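Local coordinates for protein xylosidase (PDB 6XN2) that probably hydrolyses xylan-derived oligosaccharides as a family 43 glycoside hydrolase, binding xylose units in a pocket beside a calcium ion, at residues S39-T44 with L334-M339; G304-H309 with F321-V326. One frame throughout, in Å; residues are numbered along the deposited sequence.

How the contacts relate
Both contacts reach the sheet of strands 310-314, 317-324 and 336-342. Contact 1 is partly buried and lies farther from the centre of the chain. There an N-terminal loop meets an edge strand, 336-342. Contact 2 is wholly buried and packs residues 304-309 against the neighbouring strand 317-324. It is nested in sequence between the segments of contact 1. The two touch where Lys338 NZ forms a salt bridge with Asp324 OD2, 2.6 Å away. Contact 1 mixes backbone bonds, waters and aliphatic packing. Contact 2 relies on histidines, a hydroxyl and water, and its His308 binds the calcium ion. Each also supplies one residue to the xylose pocket, Arg335 and His308.

Contact 1: residues S39-T44 with L334-M339; sequences SAPLVT and LRSIKM. With XYP (beta-D-xylopyranose), chain E.
CG of Met339 sits between its own backbone N and carbonyl carbon (chi1 70°), and chi2 is nearly extended (-167°). Together they bring SD to within 3.7 Å of CD2 of Leu42. The two side chains cross at about a right angle. The other branch of Leu42, CD1, meets CD1 of Ile337 at 3.8 Å, again crosswise. Beside this apolar cluster, Leu42 N donates to Ile337 O at 3.0 Å. The bond is nearly straight (171°). Pro41 CA adds a CA-H...O contact to the same oxygen.

Lys338 is extended beyond CG and runs alongside Ser39. Its NZ makes a weak bond to Ser39 O at 3.2 Å; its stronger partner is Asp324. One water accepts from both Lys338 NZ and Ser39 N. Ser39 OG donates to Met339 O at 2.8 Å, from well above the carbonyl plane, and is also bonded to Tyr322 OH. A second water joins Ala40 O to Met339 N.

Arg335 turns toward the sugar instead. The edge of its guanidinium faces C5 of the xylose, and NH2 bonds weakly to O4 at 3.4 Å. Asp67 holds NE by a salt bridge. The arrangement brings an N-terminal loop onto an edge strand of a C-terminal sheet in the five-bladed beta-propeller of family 43, where Arg335, just before strand 336-342 begins, reaches the xylose pocket.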
loop_
_atom_site.group_PDB
_atom_site.type_symbol
_atom_site.label_atom_id
_atom_site.label_comp_id
_atom_site.label_asym_id
_atom_site.label_seq_id
_atom_site.Cartn_x
_atom_site.Cartn_y
_atom_site.Cartn_z
ATOM N N SER A 39 5.989 -5.637 17.288
ATOM C CA SER A 39 6.815 -6.115 16.234
ATOM C C SER A 39 8.115 -5.410 16.234
ATOM O O SER A 39 8.210 -4.284 16.558
ATOM C CB SER A 39 6.208 -5.908 14.861
ATOM O OG SER A 39 4.905 -6.322 14.758
ATOM N N ALA A 40 9.142 -6.134 15.883
ATOM C CA ALA A 40 10.430 -5.563 15.702
ATOM C C ALA A 40 10.615 -5.342 14.221
ATOM O O ALA A 40 10.019 -5.988 13.424
ATOM C CB ALA A 40 11.478 -6.506 16.201
ATOM N N PRO A 41 11.432 -4.390 13.855
ATOM C CA PRO A 41 11.735 -4.135 12.467
ATOM C C PRO A 41 12.245 -5.401 11.790
ATOM O O PRO A 41 13.135 -6.027 12.281
ATOM C CB PRO A 41 12.846 -3.136 12.547
ATOM C CG PRO A 41 12.787 -2.560 13.882
ATOM C CD PRO A 41 12.226 -3.574 14.757
ATOM N N LEU A 42 11.661 -5.773 10.677
ATOM C CA LEU A 42 12.062 -6.970 9.993
ATOM C C LEU A 42 13.441 -6.836 9.464
ATOM O O LEU A 42 14.133 -7.788 9.279
ATOM C CB LEU A 42 11.124 -7.250 8.833
ATOM C CG LEU A 42 9.751 -7.653 9.258
ATOM C CD1 LEU A 42 8.817 -7.698 8.086
ATOM C CD2 LEU A 42 9.802 -8.986 9.951
ATOM N N VAL A 43 13.865 -5.614 9.204
ATOM C CA VAL A 43 15.221 -5.332 8.783
ATOM C C VAL A 43 15.670 -4.025 9.373
ATOM O O VAL A 43 14.886 -3.170 9.605
ATOM C CB VAL A 43 15.440 -5.244 7.287
ATOM C CG1 VAL A 43 15.499 -6.596 6.634
ATOM C CG2 VAL A 43 14.431 -4.360 6.644
ATOM N N THR A 44 16.954 -3.893 9.629
ATOM C CA THR A 44 17.456 -2.683 10.212
ATOM C C THR A 44 18.626 -2.114 9.516
ATOM O O THR A 44 19.053 -1.082 9.884
ATOM C CB THR A 44 17.934 -2.863 11.650
ATOM O OG1 THR A 44 18.922 -3.875 11.688
ATOM C CG2 THR A 44 16.839 -3.229 12.519
ATOM N N LEU A 334 11.875 8.293 7.729
ATOM C CA LEU A 334 12.787 7.155 7.853
ATOM C C LEU A 334 12.098 6.017 8.593
ATOM O O LEU A 334 12.021 6.009 9.824
ATOM C CB LEU A 334 14.071 7.569 8.576
ATOM C CG LEU A 334 14.819 8.738 7.931
ATOM C CD1 LEU A 334 16.010 9.148 8.792
ATOM C CD2 LEU A 334 15.259 8.389 6.506
ATOM N N ARG A 335 11.572 5.070 7.880
ATOM C CA ARG A 335 10.786 4.071 8.506
ATOM C C ARG A 335 11.400 2.688 8.523
ATOM O O ARG A 335 12.374 2.463 7.896
ATOM C CB ARG A 335 9.467 4.060 7.729
ATOM C CG ARG A 335 8.804 5.424 7.666
ATOM C CD ARG A 335 7.740 5.602 6.601
ATOM N NE ARG A 335 8.290 5.814 5.301
ATOM C CZ ARG A 335 7.605 6.211 4.247
ATOM N NH1 ARG A 335 6.323 6.438 4.318
ATOM N NH2 ARG A 335 8.208 6.367 3.109
ATOM N N SER A 336 10.680 1.712 9.043
ATOM C CA SER A 336 11.069 0.308 8.985
ATOM C C SER A 336 9.804 -0.536 8.931
ATOM O O SER A 336 8.846 -0.269 9.658
ATOM C CB SER A 336 11.922 -0.092 10.195
ATOM O OG SER A 336 11.088 -0.349 11.314
ATOM N N ILE A 337 9.795 -1.562 8.089
ATOM C CA ILE A 337 8.605 -2.392 7.987
ATOM C C ILE A 337 8.555 -3.455 9.081
ATOM O O ILE A 337 9.577 -3.845 9.650
ATOM C CB ILE A 337 8.484 -3.064 6.606
ATOM C CG1 ILE A 337 9.575 -4.122 6.408
ATOM C CG2 ILE A 337 8.464 -1.989 5.505
ATOM C CD1 ILE A 337 9.270 -5.112 5.292
ATOM N N LYS A 338 7.339 -3.893 9.381
ATOM C CA LYS A 338 7.072 -4.823 10.462
ATOM C C LYS A 338 5.988 -5.800 10.031
ATOM O O LYS A 338 5.285 -5.559 9.046
ATOM C CB LYS A 338 6.624 -4.064 11.713
ATOM C CG LYS A 338 7.649 -3.096 12.270
ATOM C CD LYS A 338 7.094 -2.380 13.501
ATOM C CE LYS A 338 8.211 -1.876 14.399
ATOM N NZ LYS A 338 7.657 -1.286 15.656
ATOM N N MET A 339 5.796 -6.866 10.767
ATOM C CA MET A 339 4.705 -7.792 10.509
ATOM C C MET A 339 4.083 -8.261 11.802
ATOM O O MET A 339 4.719 -8.259 12.790
ATOM C CB MET A 339 5.130 -8.992 9.687
ATOM C CG MET A 339 6.028 -9.944 10.400
ATOM S SD MET A 339 6.795 -11.122 9.289
ATOM C CE MET A 339 5.377 -11.988 8.746
HETATM O O1 XYP E . 2.459 9.512 1.465
HETATM C C1 XYP E . 3.242 8.348 1.600
HETATM C C2 XYP E . 2.977 7.456 0.405
HETATM C C3 XYP E . 4.026 6.406 0.226
HETATM C C4 XYP E . 5.407 7.020 0.312
HETATM C C5 XYP E . 5.537 7.764 1.608
HETATM O O2 XYP E . 1.731 6.778 0.494
HETATM O O3 XYP E . 3.756 5.935 -1.061
HETATM O O4 XYP E . 6.374 6.020 0.300
HETATM O O5 XYP E . 4.576 8.778 1.689
HETATM O O HOH W 1 5.041 -2.660 16.453
HETATM O O HOH W 2 8.248 -7.392 12.326
#

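Contact 2: residues G304-H309 with F321-V326. With CA (calcium ion), chain D.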
loop_
_atom_site.group_PDB
_atom_site.type_symbol
_atom_site.label_atom_id
_atom_site.label_comp_id
_atom_site.label_asym_id
_atom_site.label_seq_id
_atom_site.Cartn_x
_atom_site.Cartn_y
_atom_site.Cartn_z
ATOM N N GLY A 304 5.231 7.916 13.711
ATOM C CA GLY A 304 5.521 8.475 12.419
ATOM C C GLY A 304 4.208 8.877 11.788
ATOM O O GLY A 304 3.248 8.233 11.970
ATOM N N TRP A 305 4.195 9.915 10.995
ATOM C CA TRP A 305 2.915 10.400 10.482
ATOM C C TRP A 305 2.234 9.372 9.586
ATOM O O TRP A 305 1.041 9.112 9.732
ATOM C CB TRP A 305 3.094 11.709 9.719
ATOM C CG TRP A 305 1.808 12.461 9.517
ATOM C CD1 TRP A 305 1.319 13.473 10.301
ATOM C CD2 TRP A 305 0.844 12.268 8.468
ATOM N NE1 TRP A 305 0.119 13.915 9.807
ATOM C CE2 TRP A 305 -0.196 13.195 8.683
ATOM C CE3 TRP A 305 0.760 11.400 7.371
ATOM C CZ2 TRP A 305 -1.307 13.284 7.840
ATOM C CZ3 TRP A 305 -0.348 11.487 6.532
ATOM C CH2 TRP A 305 -1.366 12.422 6.773
ATOM N N THR A 306 2.992 8.778 8.672
ATOM C CA THR A 306 2.405 7.863 7.698
ATOM C C THR A 306 2.126 6.478 8.272
ATOM O O THR A 306 2.723 6.056 9.266
ATOM C CB THR A 306 3.303 7.704 6.447
ATOM O OG1 THR A 306 4.419 6.851 6.739
ATOM C CG2 THR A 306 3.793 9.058 5.965
ATOM N N THR A 307 1.237 5.759 7.604
ATOM C CA THR A 307 0.904 4.395 7.919
ATOM C C THR A 307 0.572 3.708 6.598
ATOM O O THR A 307 -0.136 4.239 5.826
ATOM C CB THR A 307 -0.185 4.264 8.991
ATOM O OG1 THR A 307 -0.379 2.903 9.319
ATOM C CG2 THR A 307 -1.454 4.842 8.544
ATOM N N HIS A 308 1.155 2.552 6.349
ATOM C CA HIS A 308 0.951 1.846 5.110
ATOM C C HIS A 308 1.056 0.364 5.362
ATOM O O HIS A 308 1.758 -0.029 6.224
ATOM C CB HIS A 308 2.032 2.244 4.156
ATOM C CG HIS A 308 1.630 2.190 2.730
ATOM N ND1 HIS A 308 1.248 3.305 2.050
ATOM C CD2 HIS A 308 1.629 1.187 1.838
ATOM C CE1 HIS A 308 0.971 2.983 0.812
ATOM N NE2 HIS A 308 1.187 1.704 0.662
ATOM N N HIS A 309 0.400 -0.454 4.564
ATOM C CA HIS A 309 0.393 -1.857 4.864
ATOM C C HIS A 309 0.005 -2.806 3.768
ATOM O O HIS A 309 -0.340 -2.407 2.714
ATOM C CB HIS A 309 -0.720 -2.048 5.876
ATOM C CG HIS A 309 -2.075 -2.121 5.245
ATOM N ND1 HIS A 309 -2.577 -1.122 4.456
ATOM C CD2 HIS A 309 -2.974 -3.121 5.190
ATOM C CE1 HIS A 309 -3.756 -1.478 4.001
ATOM N NE2 HIS A 309 -4.016 -2.688 4.424
ATOM N N PHE A 321 1.316 -6.669 7.309
ATOM C CA PHE A 321 2.618 -6.034 7.164
ATOM C C PHE A 321 2.411 -4.537 7.224
ATOM O O PHE A 321 1.513 -4.011 6.579
ATOM C CB PHE A 321 3.287 -6.435 5.852
ATOM C CG PHE A 321 3.710 -7.868 5.811
ATOM C CD1 PHE A 321 2.779 -8.870 5.597
ATOM C CD2 PHE A 321 5.039 -8.216 5.992
ATOM C CE1 PHE A 321 3.169 -10.203 5.559
ATOM C CE2 PHE A 321 5.433 -9.545 5.954
ATOM C CZ PHE A 321 4.491 -10.534 5.739
ATOM N N TYR A 322 3.221 -3.847 8.011
ATOM C CA TYR A 322 3.028 -2.417 8.181
ATOM C C TYR A 322 4.374 -1.782 8.434
ATOM O O TYR A 322 5.404 -2.451 8.304
ATOM C CB TYR A 322 2.043 -2.131 9.322
ATOM C CG TYR A 322 2.480 -2.631 10.684
ATOM C CD1 TYR A 322 2.420 -3.987 11.005
ATOM C CD2 TYR A 322 2.926 -1.741 11.664
ATOM C CE1 TYR A 322 2.822 -4.447 12.249
ATOM C CE2 TYR A 322 3.328 -2.191 12.916
ATOM C CZ TYR A 322 3.269 -3.545 13.203
ATOM O OH TYR A 322 3.665 -3.999 14.443
ATOM N N HIS A 323 4.387 -0.498 8.774
ATOM C CA HIS A 323 5.643 0.147 9.139
ATOM C C HIS A 323 5.458 1.188 10.238
ATOM O O HIS A 323 4.339 1.620 10.528
ATOM C CB HIS A 323 6.317 0.779 7.903
ATOM C CG HIS A 323 5.623 1.999 7.366
ATOM N ND1 HIS A 323 5.160 2.081 6.069
ATOM C CD2 HIS A 323 5.343 3.194 7.939
ATOM C CE1 HIS A 323 4.613 3.269 5.874
ATOM N NE2 HIS A 323 4.702 3.960 6.997
ATOM N N ASP A 324 6.557 1.579 10.869
ATOM C CA ASP A 324 6.538 2.770 11.710
ATOM C C ASP A 324 7.915 3.417 11.739
ATOM O O ASP A 324 8.838 2.979 11.043
ATOM C CB ASP A 324 6.037 2.455 13.131
ATOM C CG ASP A 324 6.979 1.553 13.942
ATOM O OD1 ASP A 324 8.198 1.475 13.676
ATOM O OD2 ASP A 324 6.473 0.930 14.899
ATOM N N SER A 325 8.050 4.454 12.551
ATOM C CA SER A 325 9.271 5.243 12.565
ATOM C C SER A 325 10.057 5.090 13.863
ATOM O O SER A 325 10.828 5.974 14.227
ATOM C CB SER A 325 8.933 6.718 12.331
ATOM O OG SER A 325 8.444 6.925 11.018
ATOM N N VAL A 326 9.868 3.973 14.559
ATOM C CA VAL A 326 10.495 3.798 15.866
ATOM C C VAL A 326 12.007 3.645 15.726
ATOM O O VAL A 326 12.761 4.283 16.452
ATOM C CB VAL A 326 9.904 2.585 16.623
ATOM C CG1 VAL A 326 10.739 2.261 17.856
ATOM C CG2 VAL A 326 8.459 2.871 17.022
HETATM CA CA CA D . 0.737 -0.300 -0.969
HETATM O O HOH W 3 5.981 7.768 8.728
HETATM O O HOH W 4 2.076 1.440 9.052
HETATM O O HOH W 5 -1.369 -0.759 0.565
HETATM O O HOH W 6 -1.399 0.752 -2.092
HETATM O O HOH W 7 0.497 -2.297 -2.614
HETATM O O HOH W 8 1.488 0.836 -3.230
HETATM O O HOH W 9 3.337 -0.697 -1.078
#
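The His323 ring has the backbone N of His308 over one face and Thr306 OG1 at its edge, near the ring plane. A water lies over the same face as His308 N, toward the rim. The Arg335 side chain packs on the opposite face. His308 presents the edge of its own ring to the calcium ion, which lies in the plane. His323 CE1 lies 3.3 Å from His308 CB and meets the His308 ring obliquely.

At the His323 edge, NE2 and Thr306 OG1 are hydrogen-bonded at 2.9 Å, and either could be the donor. The two side chains cross at about a right angle. OG1 also bonds to a water and to NH1 of Arg335. At the other ring nitrogen, ND1 bonds to the backbone N of Asp50. Bonds at both nitrogens therefore fix the ring's rotation.

The contact lies within the five-bladed beta-propeller of family 43, where residues 304-309 run nearly antiparallel to strand 317-324 and His308 reaches inward to the calcium and the sugar pocket. His308 has CG anti to its N (chi1 -151°), which leads the ring away from that strand. Its NE2 binds the calcium at 2.6 Å. Five waters and one further atom complete seven ligands. His308 touches the xylose as well.

Between the backbones, the water over the His323 face accepts from Thr307 OG1, His308 N and His323 N. Next to it, Tyr322 CA makes a CA-H...O contact with His308 O at 3.3 Å. At the far end, Gly304 CA packs 3.6 Å from Ser325 OG, whose stronger partner is Gln331 O. Asp324 OD1 accepts from Val326 N at 3.1 Å, an Asx turn where the strand ends.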